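PDB 3FD9: uncharacterized protein from Pseudomonas aeruginosa UCBPP-PA14, which acts as a transcriptional anti-activator that keeps the type III secretion genes off, probably by disrupting self-association and DNA binding of the activator ExsA. Local coordinates for residues A[42-45]-A[46-49]; A[132-135]-A[136-139]; A[223-226]-A[227-231]. All coordinates share one frame; numbering follows the deposited sequence.

How the interactions relate
All three contacts are local, each between neighbouring stretches of one chain, and none shares an element with another. Interaction 1 lies on helix 42-50 and interaction 2 on helix 119-147. Both are partly buried and rest on main-chain helix bonds. Their side-chain chemistry differs. In interaction 1 an arginine meets an amide and a leucine packs beside a phenylalanine; in interaction 2 two arginines meet beside a face that packs on the hairpin partner and other subunits. Interaction 3, in the loop 224-231, is a surface contact of a turn and opposite charges. Interactions 2 and 3 lie on opposite sides of the chain's centre, their centres about 49 Å apart.

Interaction 1 (A[42-45]-A[46-49]); sequences RLRL and EQLF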
ATOM      1  N   ARG A  42      -7.008  20.429  12.573  1.00 62.64           N
ATOM      2  CA  ARG A  42      -7.967  19.792  11.672  1.00 64.71           C
ATOM      3  C   ARG A  42      -8.228  20.619  10.409  1.00 63.79           C
ATOM      4  O   ARG A  42      -8.423  20.074   9.320  1.00 63.54           O
ATOM      5  CB  ARG A  42      -9.284  19.539  12.406  1.00 67.95           C
ATOM      6  CG  ARG A  42     -10.271  18.634  11.683  1.00 74.68           C
ATOM      7  CD  ARG A  42     -11.708  19.114  11.939  1.00 87.12           C
ATOM      8  NE  ARG A  42     -11.813  19.835  13.207  1.00 93.95           N
ATOM      9  CZ  ARG A  42     -11.951  21.159  13.300  1.00 96.99           C
ATOM     10  NH1 ARG A  42     -12.011  21.907  12.198  1.00 97.78           N
ATOM     11  NH2 ARG A  42     -12.036  21.743  14.494  1.00100.16           N
ATOM     12  N   LEU A  43      -8.235  21.937  10.568  1.00 60.38           N
ATOM     13  CA  LEU A  43      -8.538  22.841   9.468  1.00 60.40           C
ATOM     14  C   LEU A  43      -7.400  22.895   8.456  1.00 57.54           C
ATOM     15  O   LEU A  43      -7.636  22.985   7.257  1.00 57.95           O
ATOM     16  CB  LEU A  43      -8.855  24.243  10.008  1.00 63.81           C
ATOM     17  CG  LEU A  43      -9.229  25.389   9.054  1.00 69.65           C
ATOM     18  CD1 LEU A  43      -7.993  26.008   8.410  1.00 71.54           C
ATOM     19  CD2 LEU A  43     -10.223  24.944   7.981  1.00 71.54           C
ATOM     20  N   ARG A  44      -6.167  22.845   8.943  1.00 48.98           N
ATOM     21  CA  ARG A  44      -5.001  22.894   8.068  1.00 47.17           C
ATOM     22  C   ARG A  44      -4.840  21.584   7.322  1.00 45.43           C
ATOM     23  O   ARG A  44      -4.428  21.553   6.164  1.00 45.23           O
ATOM     24  CB  ARG A  44      -3.745  23.181   8.881  1.00 47.83           C
ATOM     25  CG  ARG A  44      -3.659  24.605   9.384  1.00 51.55           C
ATOM     26  CD  ARG A  44      -3.360  25.572   8.251  1.00 53.38           C
ATOM     27  NE  ARG A  44      -3.232  26.938   8.740  1.00 64.01           N
ATOM     28  CZ  ARG A  44      -4.152  27.880   8.566  1.00 69.27           C
ATOM     29  NH1 ARG A  44      -5.263  27.605   7.897  1.00 70.60           N
ATOM     30  NH2 ARG A  44      -3.960  29.099   9.057  1.00 73.55           N
ATOM     31  N   LEU A  45      -5.161  20.493   8.004  1.00 38.75           N
ATOM     32  CA  LEU A  45      -5.131  19.179   7.383  1.00 35.91           C
ATOM     33  C   LEU A  45      -6.023  19.112   6.158  1.00 34.46           C
ATOM     34  O   LEU A  45      -5.630  18.556   5.150  1.00 32.10           O
ATOM     35  CB  LEU A  45      -5.554  18.095   8.375  1.00 36.32           C
ATOM     36  CG  LEU A  45      -4.449  17.145   8.800  1.00 36.43           C
ATOM     37  CD1 LEU A  45      -5.064  15.804   9.159  1.00 38.01           C
ATOM     38  CD2 LEU A  45      -3.470  16.974   7.667  1.00 36.71           C
ATOM     39  N   GLU A  46      -7.232  19.655   6.255  1.00 59.92           N
ATOM     40  CA  GLU A  46      -8.160  19.605   5.135  1.00 61.79           C
ATOM     41  C   GLU A  46      -7.697  20.553   4.039  1.00 59.15           C
ATOM     42  O   GLU A  46      -7.865  20.271   2.857  1.00 59.92           O
ATOM     43  CB  GLU A  46      -9.591  19.931   5.574  1.00 64.45           C
ATOM     44  CG  GLU A  46      -9.900  21.421   5.661  1.00 76.87           C
ATOM     45  CD  GLU A  46     -11.339  21.721   6.084  1.00 91.13           C
ATOM     46  OE1 GLU A  46     -11.975  20.854   6.727  1.00 95.88           O
ATOM     47  OE2 GLU A  46     -11.829  22.832   5.774  1.00 93.11           O
ATOM     48  N   GLN A  47      -7.087  21.668   4.420  1.00 38.04           N
ATOM     49  CA  GLN A  47      -6.557  22.584   3.416  1.00 36.66           C
ATOM     50  C   GLN A  47      -5.429  21.927   2.654  1.00 33.85           C
ATOM     51  O   GLN A  47      -5.326  22.065   1.436  1.00 35.12           O
ATOM     52  CB  GLN A  47      -6.086  23.898   4.033  1.00 38.27           C
ATOM     53  CG  GLN A  47      -7.214  24.879   4.292  1.00 40.82           C
ATOM     54  CD  GLN A  47      -6.811  25.978   5.238  1.00 44.79           C
ATOM     55  OE1 GLN A  47      -5.680  26.015   5.703  1.00 47.91           O
ATOM     56  NE2 GLN A  47      -7.737  26.884   5.533  1.00 53.15           N
ATOM     57  N   LEU A  48      -4.583  21.205   3.377  1.00 32.85           N
ATOM     58  CA  LEU A  48      -3.500  20.463   2.760  1.00 31.22           C
ATOM     59  C   LEU A  48      -4.043  19.430   1.789  1.00 31.56           C
ATOM     60  O   LEU A  48      -3.515  19.261   0.695  1.00 30.66           O
ATOM     61  CB  LEU A  48      -2.657  19.761   3.818  1.00 29.76           C
ATOM     62  CG  LEU A  48      -1.706  18.712   3.245  1.00 28.00           C
ATOM     63  CD1 LEU A  48      -0.602  19.403   2.439  1.00 29.72           C
ATOM     64  CD2 LEU A  48      -1.118  17.848   4.340  1.00 27.55           C
ATOM     65  N   PHE A  49      -5.105  18.740   2.184  1.00 38.67           N
ATOM     66  CA  PHE A  49      -5.600  17.635   1.381  1.00 39.31           C
ATOM     67  C   PHE A  49      -6.187  18.114   0.069  1.00 40.19           C
ATOM     68  O   PHE A  49      -6.209  17.370  -0.906  1.00 41.94           O
ATOM     69  CB  PHE A  49      -6.624  16.795   2.152  1.00 39.85           C
ATOM     70  CG  PHE A  49      -6.017  15.940   3.232  1.00 38.12           C
ATOM     71  CD1 PHE A  49      -6.664  15.761   4.442  1.00 40.57           C
ATOM     72  CD2 PHE A  49      -4.788  15.332   3.042  1.00 37.41           C
ATOM     73  CE1 PHE A  49      -6.101  14.975   5.442  1.00 36.04           C
ATOM     74  CE2 PHE A  49      -4.218  14.548   4.037  1.00 40.61           C
ATOM     75  CZ  PHE A  49      -4.874  14.371   5.235  1.00 34.97           C
TER
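R44 and Q47 meet through their polar ends. R44 NH1 donates to Q47 OE1 at 2.7 Å, with an N-H...O angle of 133°. The donor lies in the plane of the amide carbonyl, on a lone pair. The oxygen itself lies somewhat out of the guanidinium plane. The guanidinium and amide planes are nearly coplanar, 19° apart, and the two side chains run alongside each other in the same direction. The bend of the R44 chain at chi2 (-72°) turns the guanidinium back to the amide. Q47 OE1 has a second donor, the indole NE1 of W83, so two N-H groups grip it. Two donors on this atom are consistent with the modelled orientation of the amide. R44 NH1 also has a weak, long ion pair with D81.

The main-chain acceptors follow the i to i+4 pattern of an alpha helix, here the first part of helix 42-50 in the N-terminal region of ExsD. R44 O accepts from L48 N at 2.8 Å, and L45 O accepts from F49 N at 3.0 Å. L43 O takes Q47 N at 3.2 Å. The bond from E46 N to R42 O is weak, at 3.3 Å. F49 O is hydrogen-bonded to Y22 OH.

Apolar side chains gather around L45. L45 and F49 lie side by side, and L45 CD2 is 3.8 Å from F49 CZ. L45 O sits over one face of the F49 ring. L48 reaches L45 more loosely, CD2 to CD2 at 4.2 Å. F49 and L48 also pack on L54 of helix 52-60, while F49 touches L33 and L45 touches Q37 of helix 30-39. Separately, the E46 carboxylate passes beside L43, with OE2 3.5 Å from L43 CD2. It has a weak, long ion pair with R50.

Interaction 2 (A[132-135]-A[136-139]); sequences QSRQ and LRIK
The guanidinium groups of R134 and R137 meet edge to edge, their planes 28° apart. R134 NH2 lies 2.8 Å from R137 NE, near the plane of each group, though at this resolution the exact spacing is doubtful. Both atoms are donors, so no hydrogen bond joins them. S133 OG approaches the R137 group obliquely, 3.7 Å from R137 NH2; its hydrogen-bond partner is Q165 of helix 157-189. R134 bends at chi2 (94°) and again at chi3, which brings its group across the extended chain of R137.

The two arginines stand on helix 119-147, the first arm of the helical hairpin. I138 N donates to R134 O at 3.0 Å, and R137 N to S133 O at 3.1 Å. Both acceptors also take weak i+3 bonds, and the bond from K139 N to Q135 O is weak. R134 CG touches I138 CD1 at 4.0 Å, the two side chains crossing at about a right angle. L136 packs on C164 and Q165 of the second arm and on F142 of the second subunit. Q135 touches I138 of the second subunit, and I138 touches Q135 of the third.

Two like charges this close would be expected to need screening by solvent or an anion.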
ATOM      1  N   GLN A 132     -16.603   1.277 -10.387  1.00 62.32           N
ATOM      2  CA  GLN A 132     -17.993   0.840 -10.377  1.00 65.80           C
ATOM      3  C   GLN A 132     -18.076  -0.623 -10.774  1.00 66.42           C
ATOM      4  O   GLN A 132     -18.907  -1.373 -10.266  1.00 68.75           O
ATOM      5  CB  GLN A 132     -18.834   1.688 -11.338  1.00 68.22           C
ATOM      6  CG  GLN A 132     -20.192   1.080 -11.718  1.00 72.27           C
ATOM      7  CD  GLN A 132     -21.237   1.198 -10.613  1.00 79.27           C
ATOM      8  OE1 GLN A 132     -20.925   1.561  -9.477  1.00 81.65           O
ATOM      9  NE2 GLN A 132     -22.489   0.893 -10.948  1.00 85.83           N
ATOM     10  N   SER A 133     -17.202  -1.023 -11.689  1.00 64.67           N
ATOM     11  CA  SER A 133     -17.152  -2.404 -12.147  1.00 65.82           C
ATOM     12  C   SER A 133     -16.705  -3.311 -11.009  1.00 67.23           C
ATOM     13  O   SER A 133     -17.380  -4.286 -10.677  1.00 68.36           O
ATOM     14  CB  SER A 133     -16.196  -2.530 -13.328  1.00 63.09           C
ATOM     15  OG  SER A 133     -16.300  -3.807 -13.924  1.00 67.34           O
ATOM     16  N   ARG A 134     -15.562  -2.976 -10.416  1.00 92.12           N
ATOM     17  CA  ARG A 134     -15.032  -3.708  -9.277  1.00 94.78           C
ATOM     18  C   ARG A 134     -16.101  -3.824  -8.209  1.00 98.29           C
ATOM     19  O   ARG A 134     -16.366  -4.908  -7.692  1.00101.30           O
ATOM     20  CB  ARG A 134     -13.815  -2.986  -8.701  1.00 93.23           C
ATOM     21  CG  ARG A 134     -12.861  -3.887  -7.942  1.00 99.26           C
ATOM     22  CD  ARG A 134     -11.739  -4.401  -8.842  1.00104.62           C
ATOM     23  NE  ARG A 134     -12.161  -4.586 -10.233  1.00109.49           N
ATOM     24  CZ  ARG A 134     -12.649  -5.721 -10.731  1.00111.21           C
ATOM     25  NH1 ARG A 134     -12.784  -6.790  -9.954  1.00111.25           N
ATOM     26  NH2 ARG A 134     -13.003  -5.787 -12.010  1.00109.64           N
ATOM     27  N   GLN A 135     -16.721  -2.692  -7.889  1.00 82.37           N
ATOM     28  CA  GLN A 135     -17.761  -2.635  -6.869  1.00 85.25           C
ATOM     29  C   GLN A 135     -18.884  -3.628  -7.130  1.00 87.47           C
ATOM     30  O   GLN A 135     -19.416  -4.234  -6.201  1.00 89.29           O
ATOM     31  CB  GLN A 135     -18.325  -1.216  -6.755  1.00 85.77           C
ATOM     32  CG  GLN A 135     -17.404  -0.271  -6.022  1.00 84.29           C
ATOM     33  CD  GLN A 135     -16.919  -0.868  -4.718  1.00 85.80           C
ATOM     34  OE1 GLN A 135     -17.673  -1.548  -4.017  1.00 83.75           O
ATOM     35  NE2 GLN A 135     -15.653  -0.626  -4.386  1.00 87.42           N
ATOM     36  N   LEU A 136     -19.240  -3.790  -8.397  1.00 83.95           N
ATOM     37  CA  LEU A 136     -20.295  -4.723  -8.766  1.00 88.45           C
ATOM     38  C   LEU A 136     -19.847  -6.179  -8.603  1.00 90.04           C
ATOM     39  O   LEU A 136     -20.672  -7.061  -8.373  1.00 92.43           O
ATOM     40  CB  LEU A 136     -20.771  -4.464 -10.198  1.00 87.97           C
ATOM     41  CG  LEU A 136     -21.497  -3.146 -10.475  1.00 88.74           C
ATOM     42  CD1 LEU A 136     -21.771  -2.997 -11.963  1.00 89.63           C
ATOM     43  CD2 LEU A 136     -22.789  -3.060  -9.684  1.00 91.97           C
ATOM     44  N   ARG A 137     -18.547  -6.432  -8.722  1.00102.59           N
ATOM     45  CA  ARG A 137     -18.030  -7.781  -8.522  1.00105.39           C
ATOM     46  C   ARG A 137     -18.037  -8.129  -7.041  1.00107.80           C
ATOM     47  O   ARG A 137     -18.529  -9.184  -6.647  1.00110.88           O
ATOM     48  CB  ARG A 137     -16.624  -7.928  -9.103  1.00104.12           C
ATOM     49  CG  ARG A 137     -16.538  -7.558 -10.572  1.00105.89           C
ATOM     50  CD  ARG A 137     -15.303  -8.139 -11.243  1.00110.54           C
ATOM     51  NE  ARG A 137     -15.094  -7.552 -12.565  1.00112.51           N
ATOM     52  CZ  ARG A 137     -15.780  -7.889 -13.655  1.00116.35           C
ATOM     53  NH1 ARG A 137     -16.726  -8.819 -13.588  1.00117.52           N
ATOM     54  NH2 ARG A 137     -15.520  -7.296 -14.813  1.00115.63           N
ATOM     55  N   ILE A 138     -17.494  -7.236  -6.223  1.00 75.89           N
ATOM     56  CA  ILE A 138     -17.578  -7.379  -4.775  1.00 78.56           C
ATOM     57  C   ILE A 138     -19.036  -7.552  -4.361  1.00 81.77           C
ATOM     58  O   ILE A 138     -19.347  -8.249  -3.401  1.00 85.12           O
ATOM     59  CB  ILE A 138     -16.999  -6.147  -4.050  1.00 77.19           C
ATOM     60  CG1 ILE A 138     -15.473  -6.233  -3.964  1.00 76.97           C
ATOM     61  CG2 ILE A 138     -17.584  -6.029  -2.654  1.00 80.65           C
ATOM     62  CD1 ILE A 138     -14.760  -6.160  -5.303  1.00 77.98           C
ATOM     63  N   LYS A 139     -19.927  -6.915  -5.111  1.00 82.86           N
ATOM     64  CA  LYS A 139     -21.347  -6.922  -4.797  1.00 86.70           C
ATOM     65  C   LYS A 139     -22.002  -8.224  -5.250  1.00 88.31           C
ATOM     66  O   LYS A 139     -23.070  -8.588  -4.767  1.00 90.78           O
ATOM     67  CB  LYS A 139     -22.031  -5.716  -5.455  1.00 86.49           C
ATOM     68  CG  LYS A 139     -23.163  -5.084  -4.641  1.00 91.59           C
ATOM     69  CD  LYS A 139     -24.536  -5.605  -5.051  1.00 94.98           C
ATOM     70  CE  LYS A 139     -25.646  -4.765  -4.421  1.00 97.96           C
ATOM     71  NZ  LYS A 139     -27.011  -5.151  -4.894  1.00 99.55           N
TER

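Interaction 3 (A[223-226]-A[227-231]); sequences LCRL and DDDVG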
ATOM      1  N   LEU A 223      15.040  22.174 -22.703  1.00 34.86           N
ATOM      2  CA  LEU A 223      15.115  20.885 -22.032  1.00 33.40           C
ATOM      3  C   LEU A 223      16.419  20.166 -22.387  1.00 34.06           C
ATOM      4  O   LEU A 223      17.020  19.490 -21.551  1.00 33.42           O
ATOM      5  CB  LEU A 223      13.897  20.020 -22.382  1.00 32.69           C
ATOM      6  CG  LEU A 223      13.604  18.860 -21.428  1.00 31.27           C
ATOM      7  CD1 LEU A 223      13.222  19.385 -20.062  1.00 27.19           C
ATOM      8  CD2 LEU A 223      12.511  17.970 -21.963  1.00 30.83           C
ATOM      9  N   CYS A 224      16.866  20.336 -23.624  1.00 40.23           N
ATOM     10  CA  CYS A 224      18.052  19.638 -24.106  1.00 40.86           C
ATOM     11  C   CYS A 224      19.322  20.397 -23.794  1.00 40.99           C
ATOM     12  O   CYS A 224      20.401  20.014 -24.254  1.00 42.66           O
ATOM     13  CB  CYS A 224      17.964  19.410 -25.608  1.00 40.55           C
ATOM     14  SG  CYS A 224      16.620  18.338 -26.073  1.00 45.86           S
ATOM     15  N   ARG A 225      19.199  21.469 -23.016  1.00 40.49           N
ATOM     16  CA  ARG A 225      20.356  22.288 -22.693  1.00 41.04           C
ATOM     17  C   ARG A 225      20.439  22.526 -21.207  1.00 41.42           C
ATOM     18  O   ARG A 225      21.091  23.457 -20.754  1.00 42.78           O
ATOM     19  CB  ARG A 225      20.294  23.626 -23.423  1.00 41.03           C
ATOM     20  CG  ARG A 225      19.987  23.496 -24.899  1.00 46.11           C
ATOM     21  CD  ARG A 225      20.792  24.484 -25.713  1.00 55.24           C
ATOM     22  NE  ARG A 225      22.144  23.988 -25.962  1.00 63.30           N
ATOM     23  CZ  ARG A 225      23.238  24.440 -25.354  1.00 66.38           C
ATOM     24  NH1 ARG A 225      23.144  25.413 -24.456  1.00 64.56           N
ATOM     25  NH2 ARG A 225      24.426  23.920 -25.651  1.00 66.50           N
ATOM     26  N   LEU A 226      19.769  21.686 -20.441  1.00 36.53           N
ATOM     27  CA  LEU A 226      19.733  21.898 -19.010  1.00 37.08           C
ATOM     28  C   LEU A 226      21.138  22.084 -18.450  1.00 38.22           C
ATOM     29  O   LEU A 226      21.373  22.970 -17.620  1.00 38.29           O
ATOM     30  CB  LEU A 226      19.012  20.736 -18.317  1.00 35.81           C
ATOM     31  CG  LEU A 226      17.506  20.728 -18.569  1.00 33.82           C
ATOM     32  CD1 LEU A 226      16.856  19.509 -17.967  1.00 35.63           C
ATOM     33  CD2 LEU A 226      16.898  22.001 -18.013  1.00 34.63           C
ATOM     34  N   ASP A 227      22.060  21.249 -18.919  1.00 50.22           N
ATOM     35  CA  ASP A 227      23.410  21.196 -18.373  1.00 53.49           C
ATOM     36  C   ASP A 227      24.281  22.348 -18.862  1.00 56.43           C
ATOM     37  O   ASP A 227      25.182  22.811 -18.162  1.00 57.81           O
ATOM     38  CB  ASP A 227      24.064  19.873 -18.749  1.00 53.72           C
ATOM     39  CG  ASP A 227      25.329  19.611 -17.967  1.00 57.42           C
ATOM     40  OD1 ASP A 227      25.305  19.782 -16.728  1.00 57.38           O
ATOM     41  OD2 ASP A 227      26.345  19.231 -18.593  1.00 61.53           O
ATOM     42  N   ASP A 228      23.994  22.812 -20.070  1.00 59.47           N
ATOM     43  CA  ASP A 228      24.826  23.797 -20.737  1.00 63.11           C
ATOM     44  C   ASP A 228      24.427  25.220 -20.371  1.00 64.31           C
ATOM     45  O   ASP A 228      25.203  25.943 -19.757  1.00 67.42           O
ATOM     46  CB  ASP A 228      24.743  23.588 -22.246  1.00 63.39           C
ATOM     47  CG  ASP A 228      24.747  22.117 -22.630  1.00 67.06           C
ATOM     48  OD1 ASP A 228      25.781  21.643 -23.151  1.00 72.47           O
ATOM     49  OD2 ASP A 228      23.726  21.427 -22.401  1.00 69.45           O
ATOM     50  N   ASP A 229      23.218  25.616 -20.753  1.00 67.01           N
ATOM     51  CA  ASP A 229      22.719  26.950 -20.458  1.00 69.21           C
ATOM     52  C   ASP A 229      22.332  27.076 -18.990  1.00 68.98           C
ATOM     53  O   ASP A 229      21.879  26.115 -18.366  1.00 68.32           O
ATOM     54  CB  ASP A 229      21.531  27.285 -21.364  1.00 69.87           C
ATOM     55  CG  ASP A 229      21.930  27.405 -22.827  1.00 74.94           C
ATOM     56  OD1 ASP A 229      23.136  27.599 -23.095  1.00 77.38           O
ATOM     57  OD2 ASP A 229      21.040  27.310 -23.700  1.00 81.22           O
ATOM     58  N   VAL A 230      22.509  28.271 -18.440  1.00 60.61           N
ATOM     59  CA  VAL A 230      22.253  28.506 -17.022  1.00 60.11           C
ATOM     60  C   VAL A 230      20.786  28.846 -16.787  1.00 57.82           C
ATOM     61  O   VAL A 230      20.215  28.514 -15.741  1.00 54.05           O
ATOM     62  CB  VAL A 230      23.145  29.643 -16.478  1.00 63.29           C
ATOM     63  CG1 VAL A 230      22.928  30.924 -17.279  1.00 64.57           C
ATOM     64  CG2 VAL A 230      22.881  29.867 -14.999  1.00 65.69           C
ATOM     65  N   GLY A 231      20.182  29.506 -17.773  1.00 63.80           N
ATOM     66  CA  GLY A 231      18.784  29.879 -17.699  1.00 62.30           C
ATOM     67  C   GLY A 231      17.884  28.888 -18.410  1.00 59.62           C
ATOM     68  O   GLY A 231      16.738  29.196 -18.723  1.00 59.39           O
TER
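The carbonyl oxygen of R225 is gripped by two backbone N-H groups. D229 N donates to R225 O at 3.0 Å, and it lies in the carbonyl plane. D228 N donates to the same R225 O at 3.1 Å, but this bond is weak. Together they wind residues 225-229 into one tight turn, with i+3 and i+4 bonds to a single acceptor. L226 and D227 keep helix-like backbone angles inside it. At D229 psi is 147°, so the chain leaves the turn in an extended form.

The R225 side chain folds over the same turn. Its chain bends at chi2 and at chi3 (82°), which carries the guanidinium to the two aspartates. D229 comes to the edge of the group and D228 CG lies over one face. With R225 they form a salt-bridge network. The bridge from R225 NH1 to D229 OD1 is modelled very short, and NH1 sits too close to the D229 carboxylate carbon, so its exact position is doubtful. The bridge from R225 NH2 to D228 OD1 is long, at 3.6 Å. That oxygen lies well out of the guanidinium plane, so it is a matter of charge alone. The carboxylate of D228 is turned 40° from the guanidinium. D228 CB touches the same group, 3.4 Å from R225 NH2. One positive group close to two carboxylates would be expected to ease their mutual repulsion on the surface.

The turn lies in the loop between helix 217-223 and helix 232-241. L226 is buried and touches M99 of helix 96-115. L226 also touches L93, just after strand 90-92, and W254, just after strand 251-253. D227 touches W254 as well.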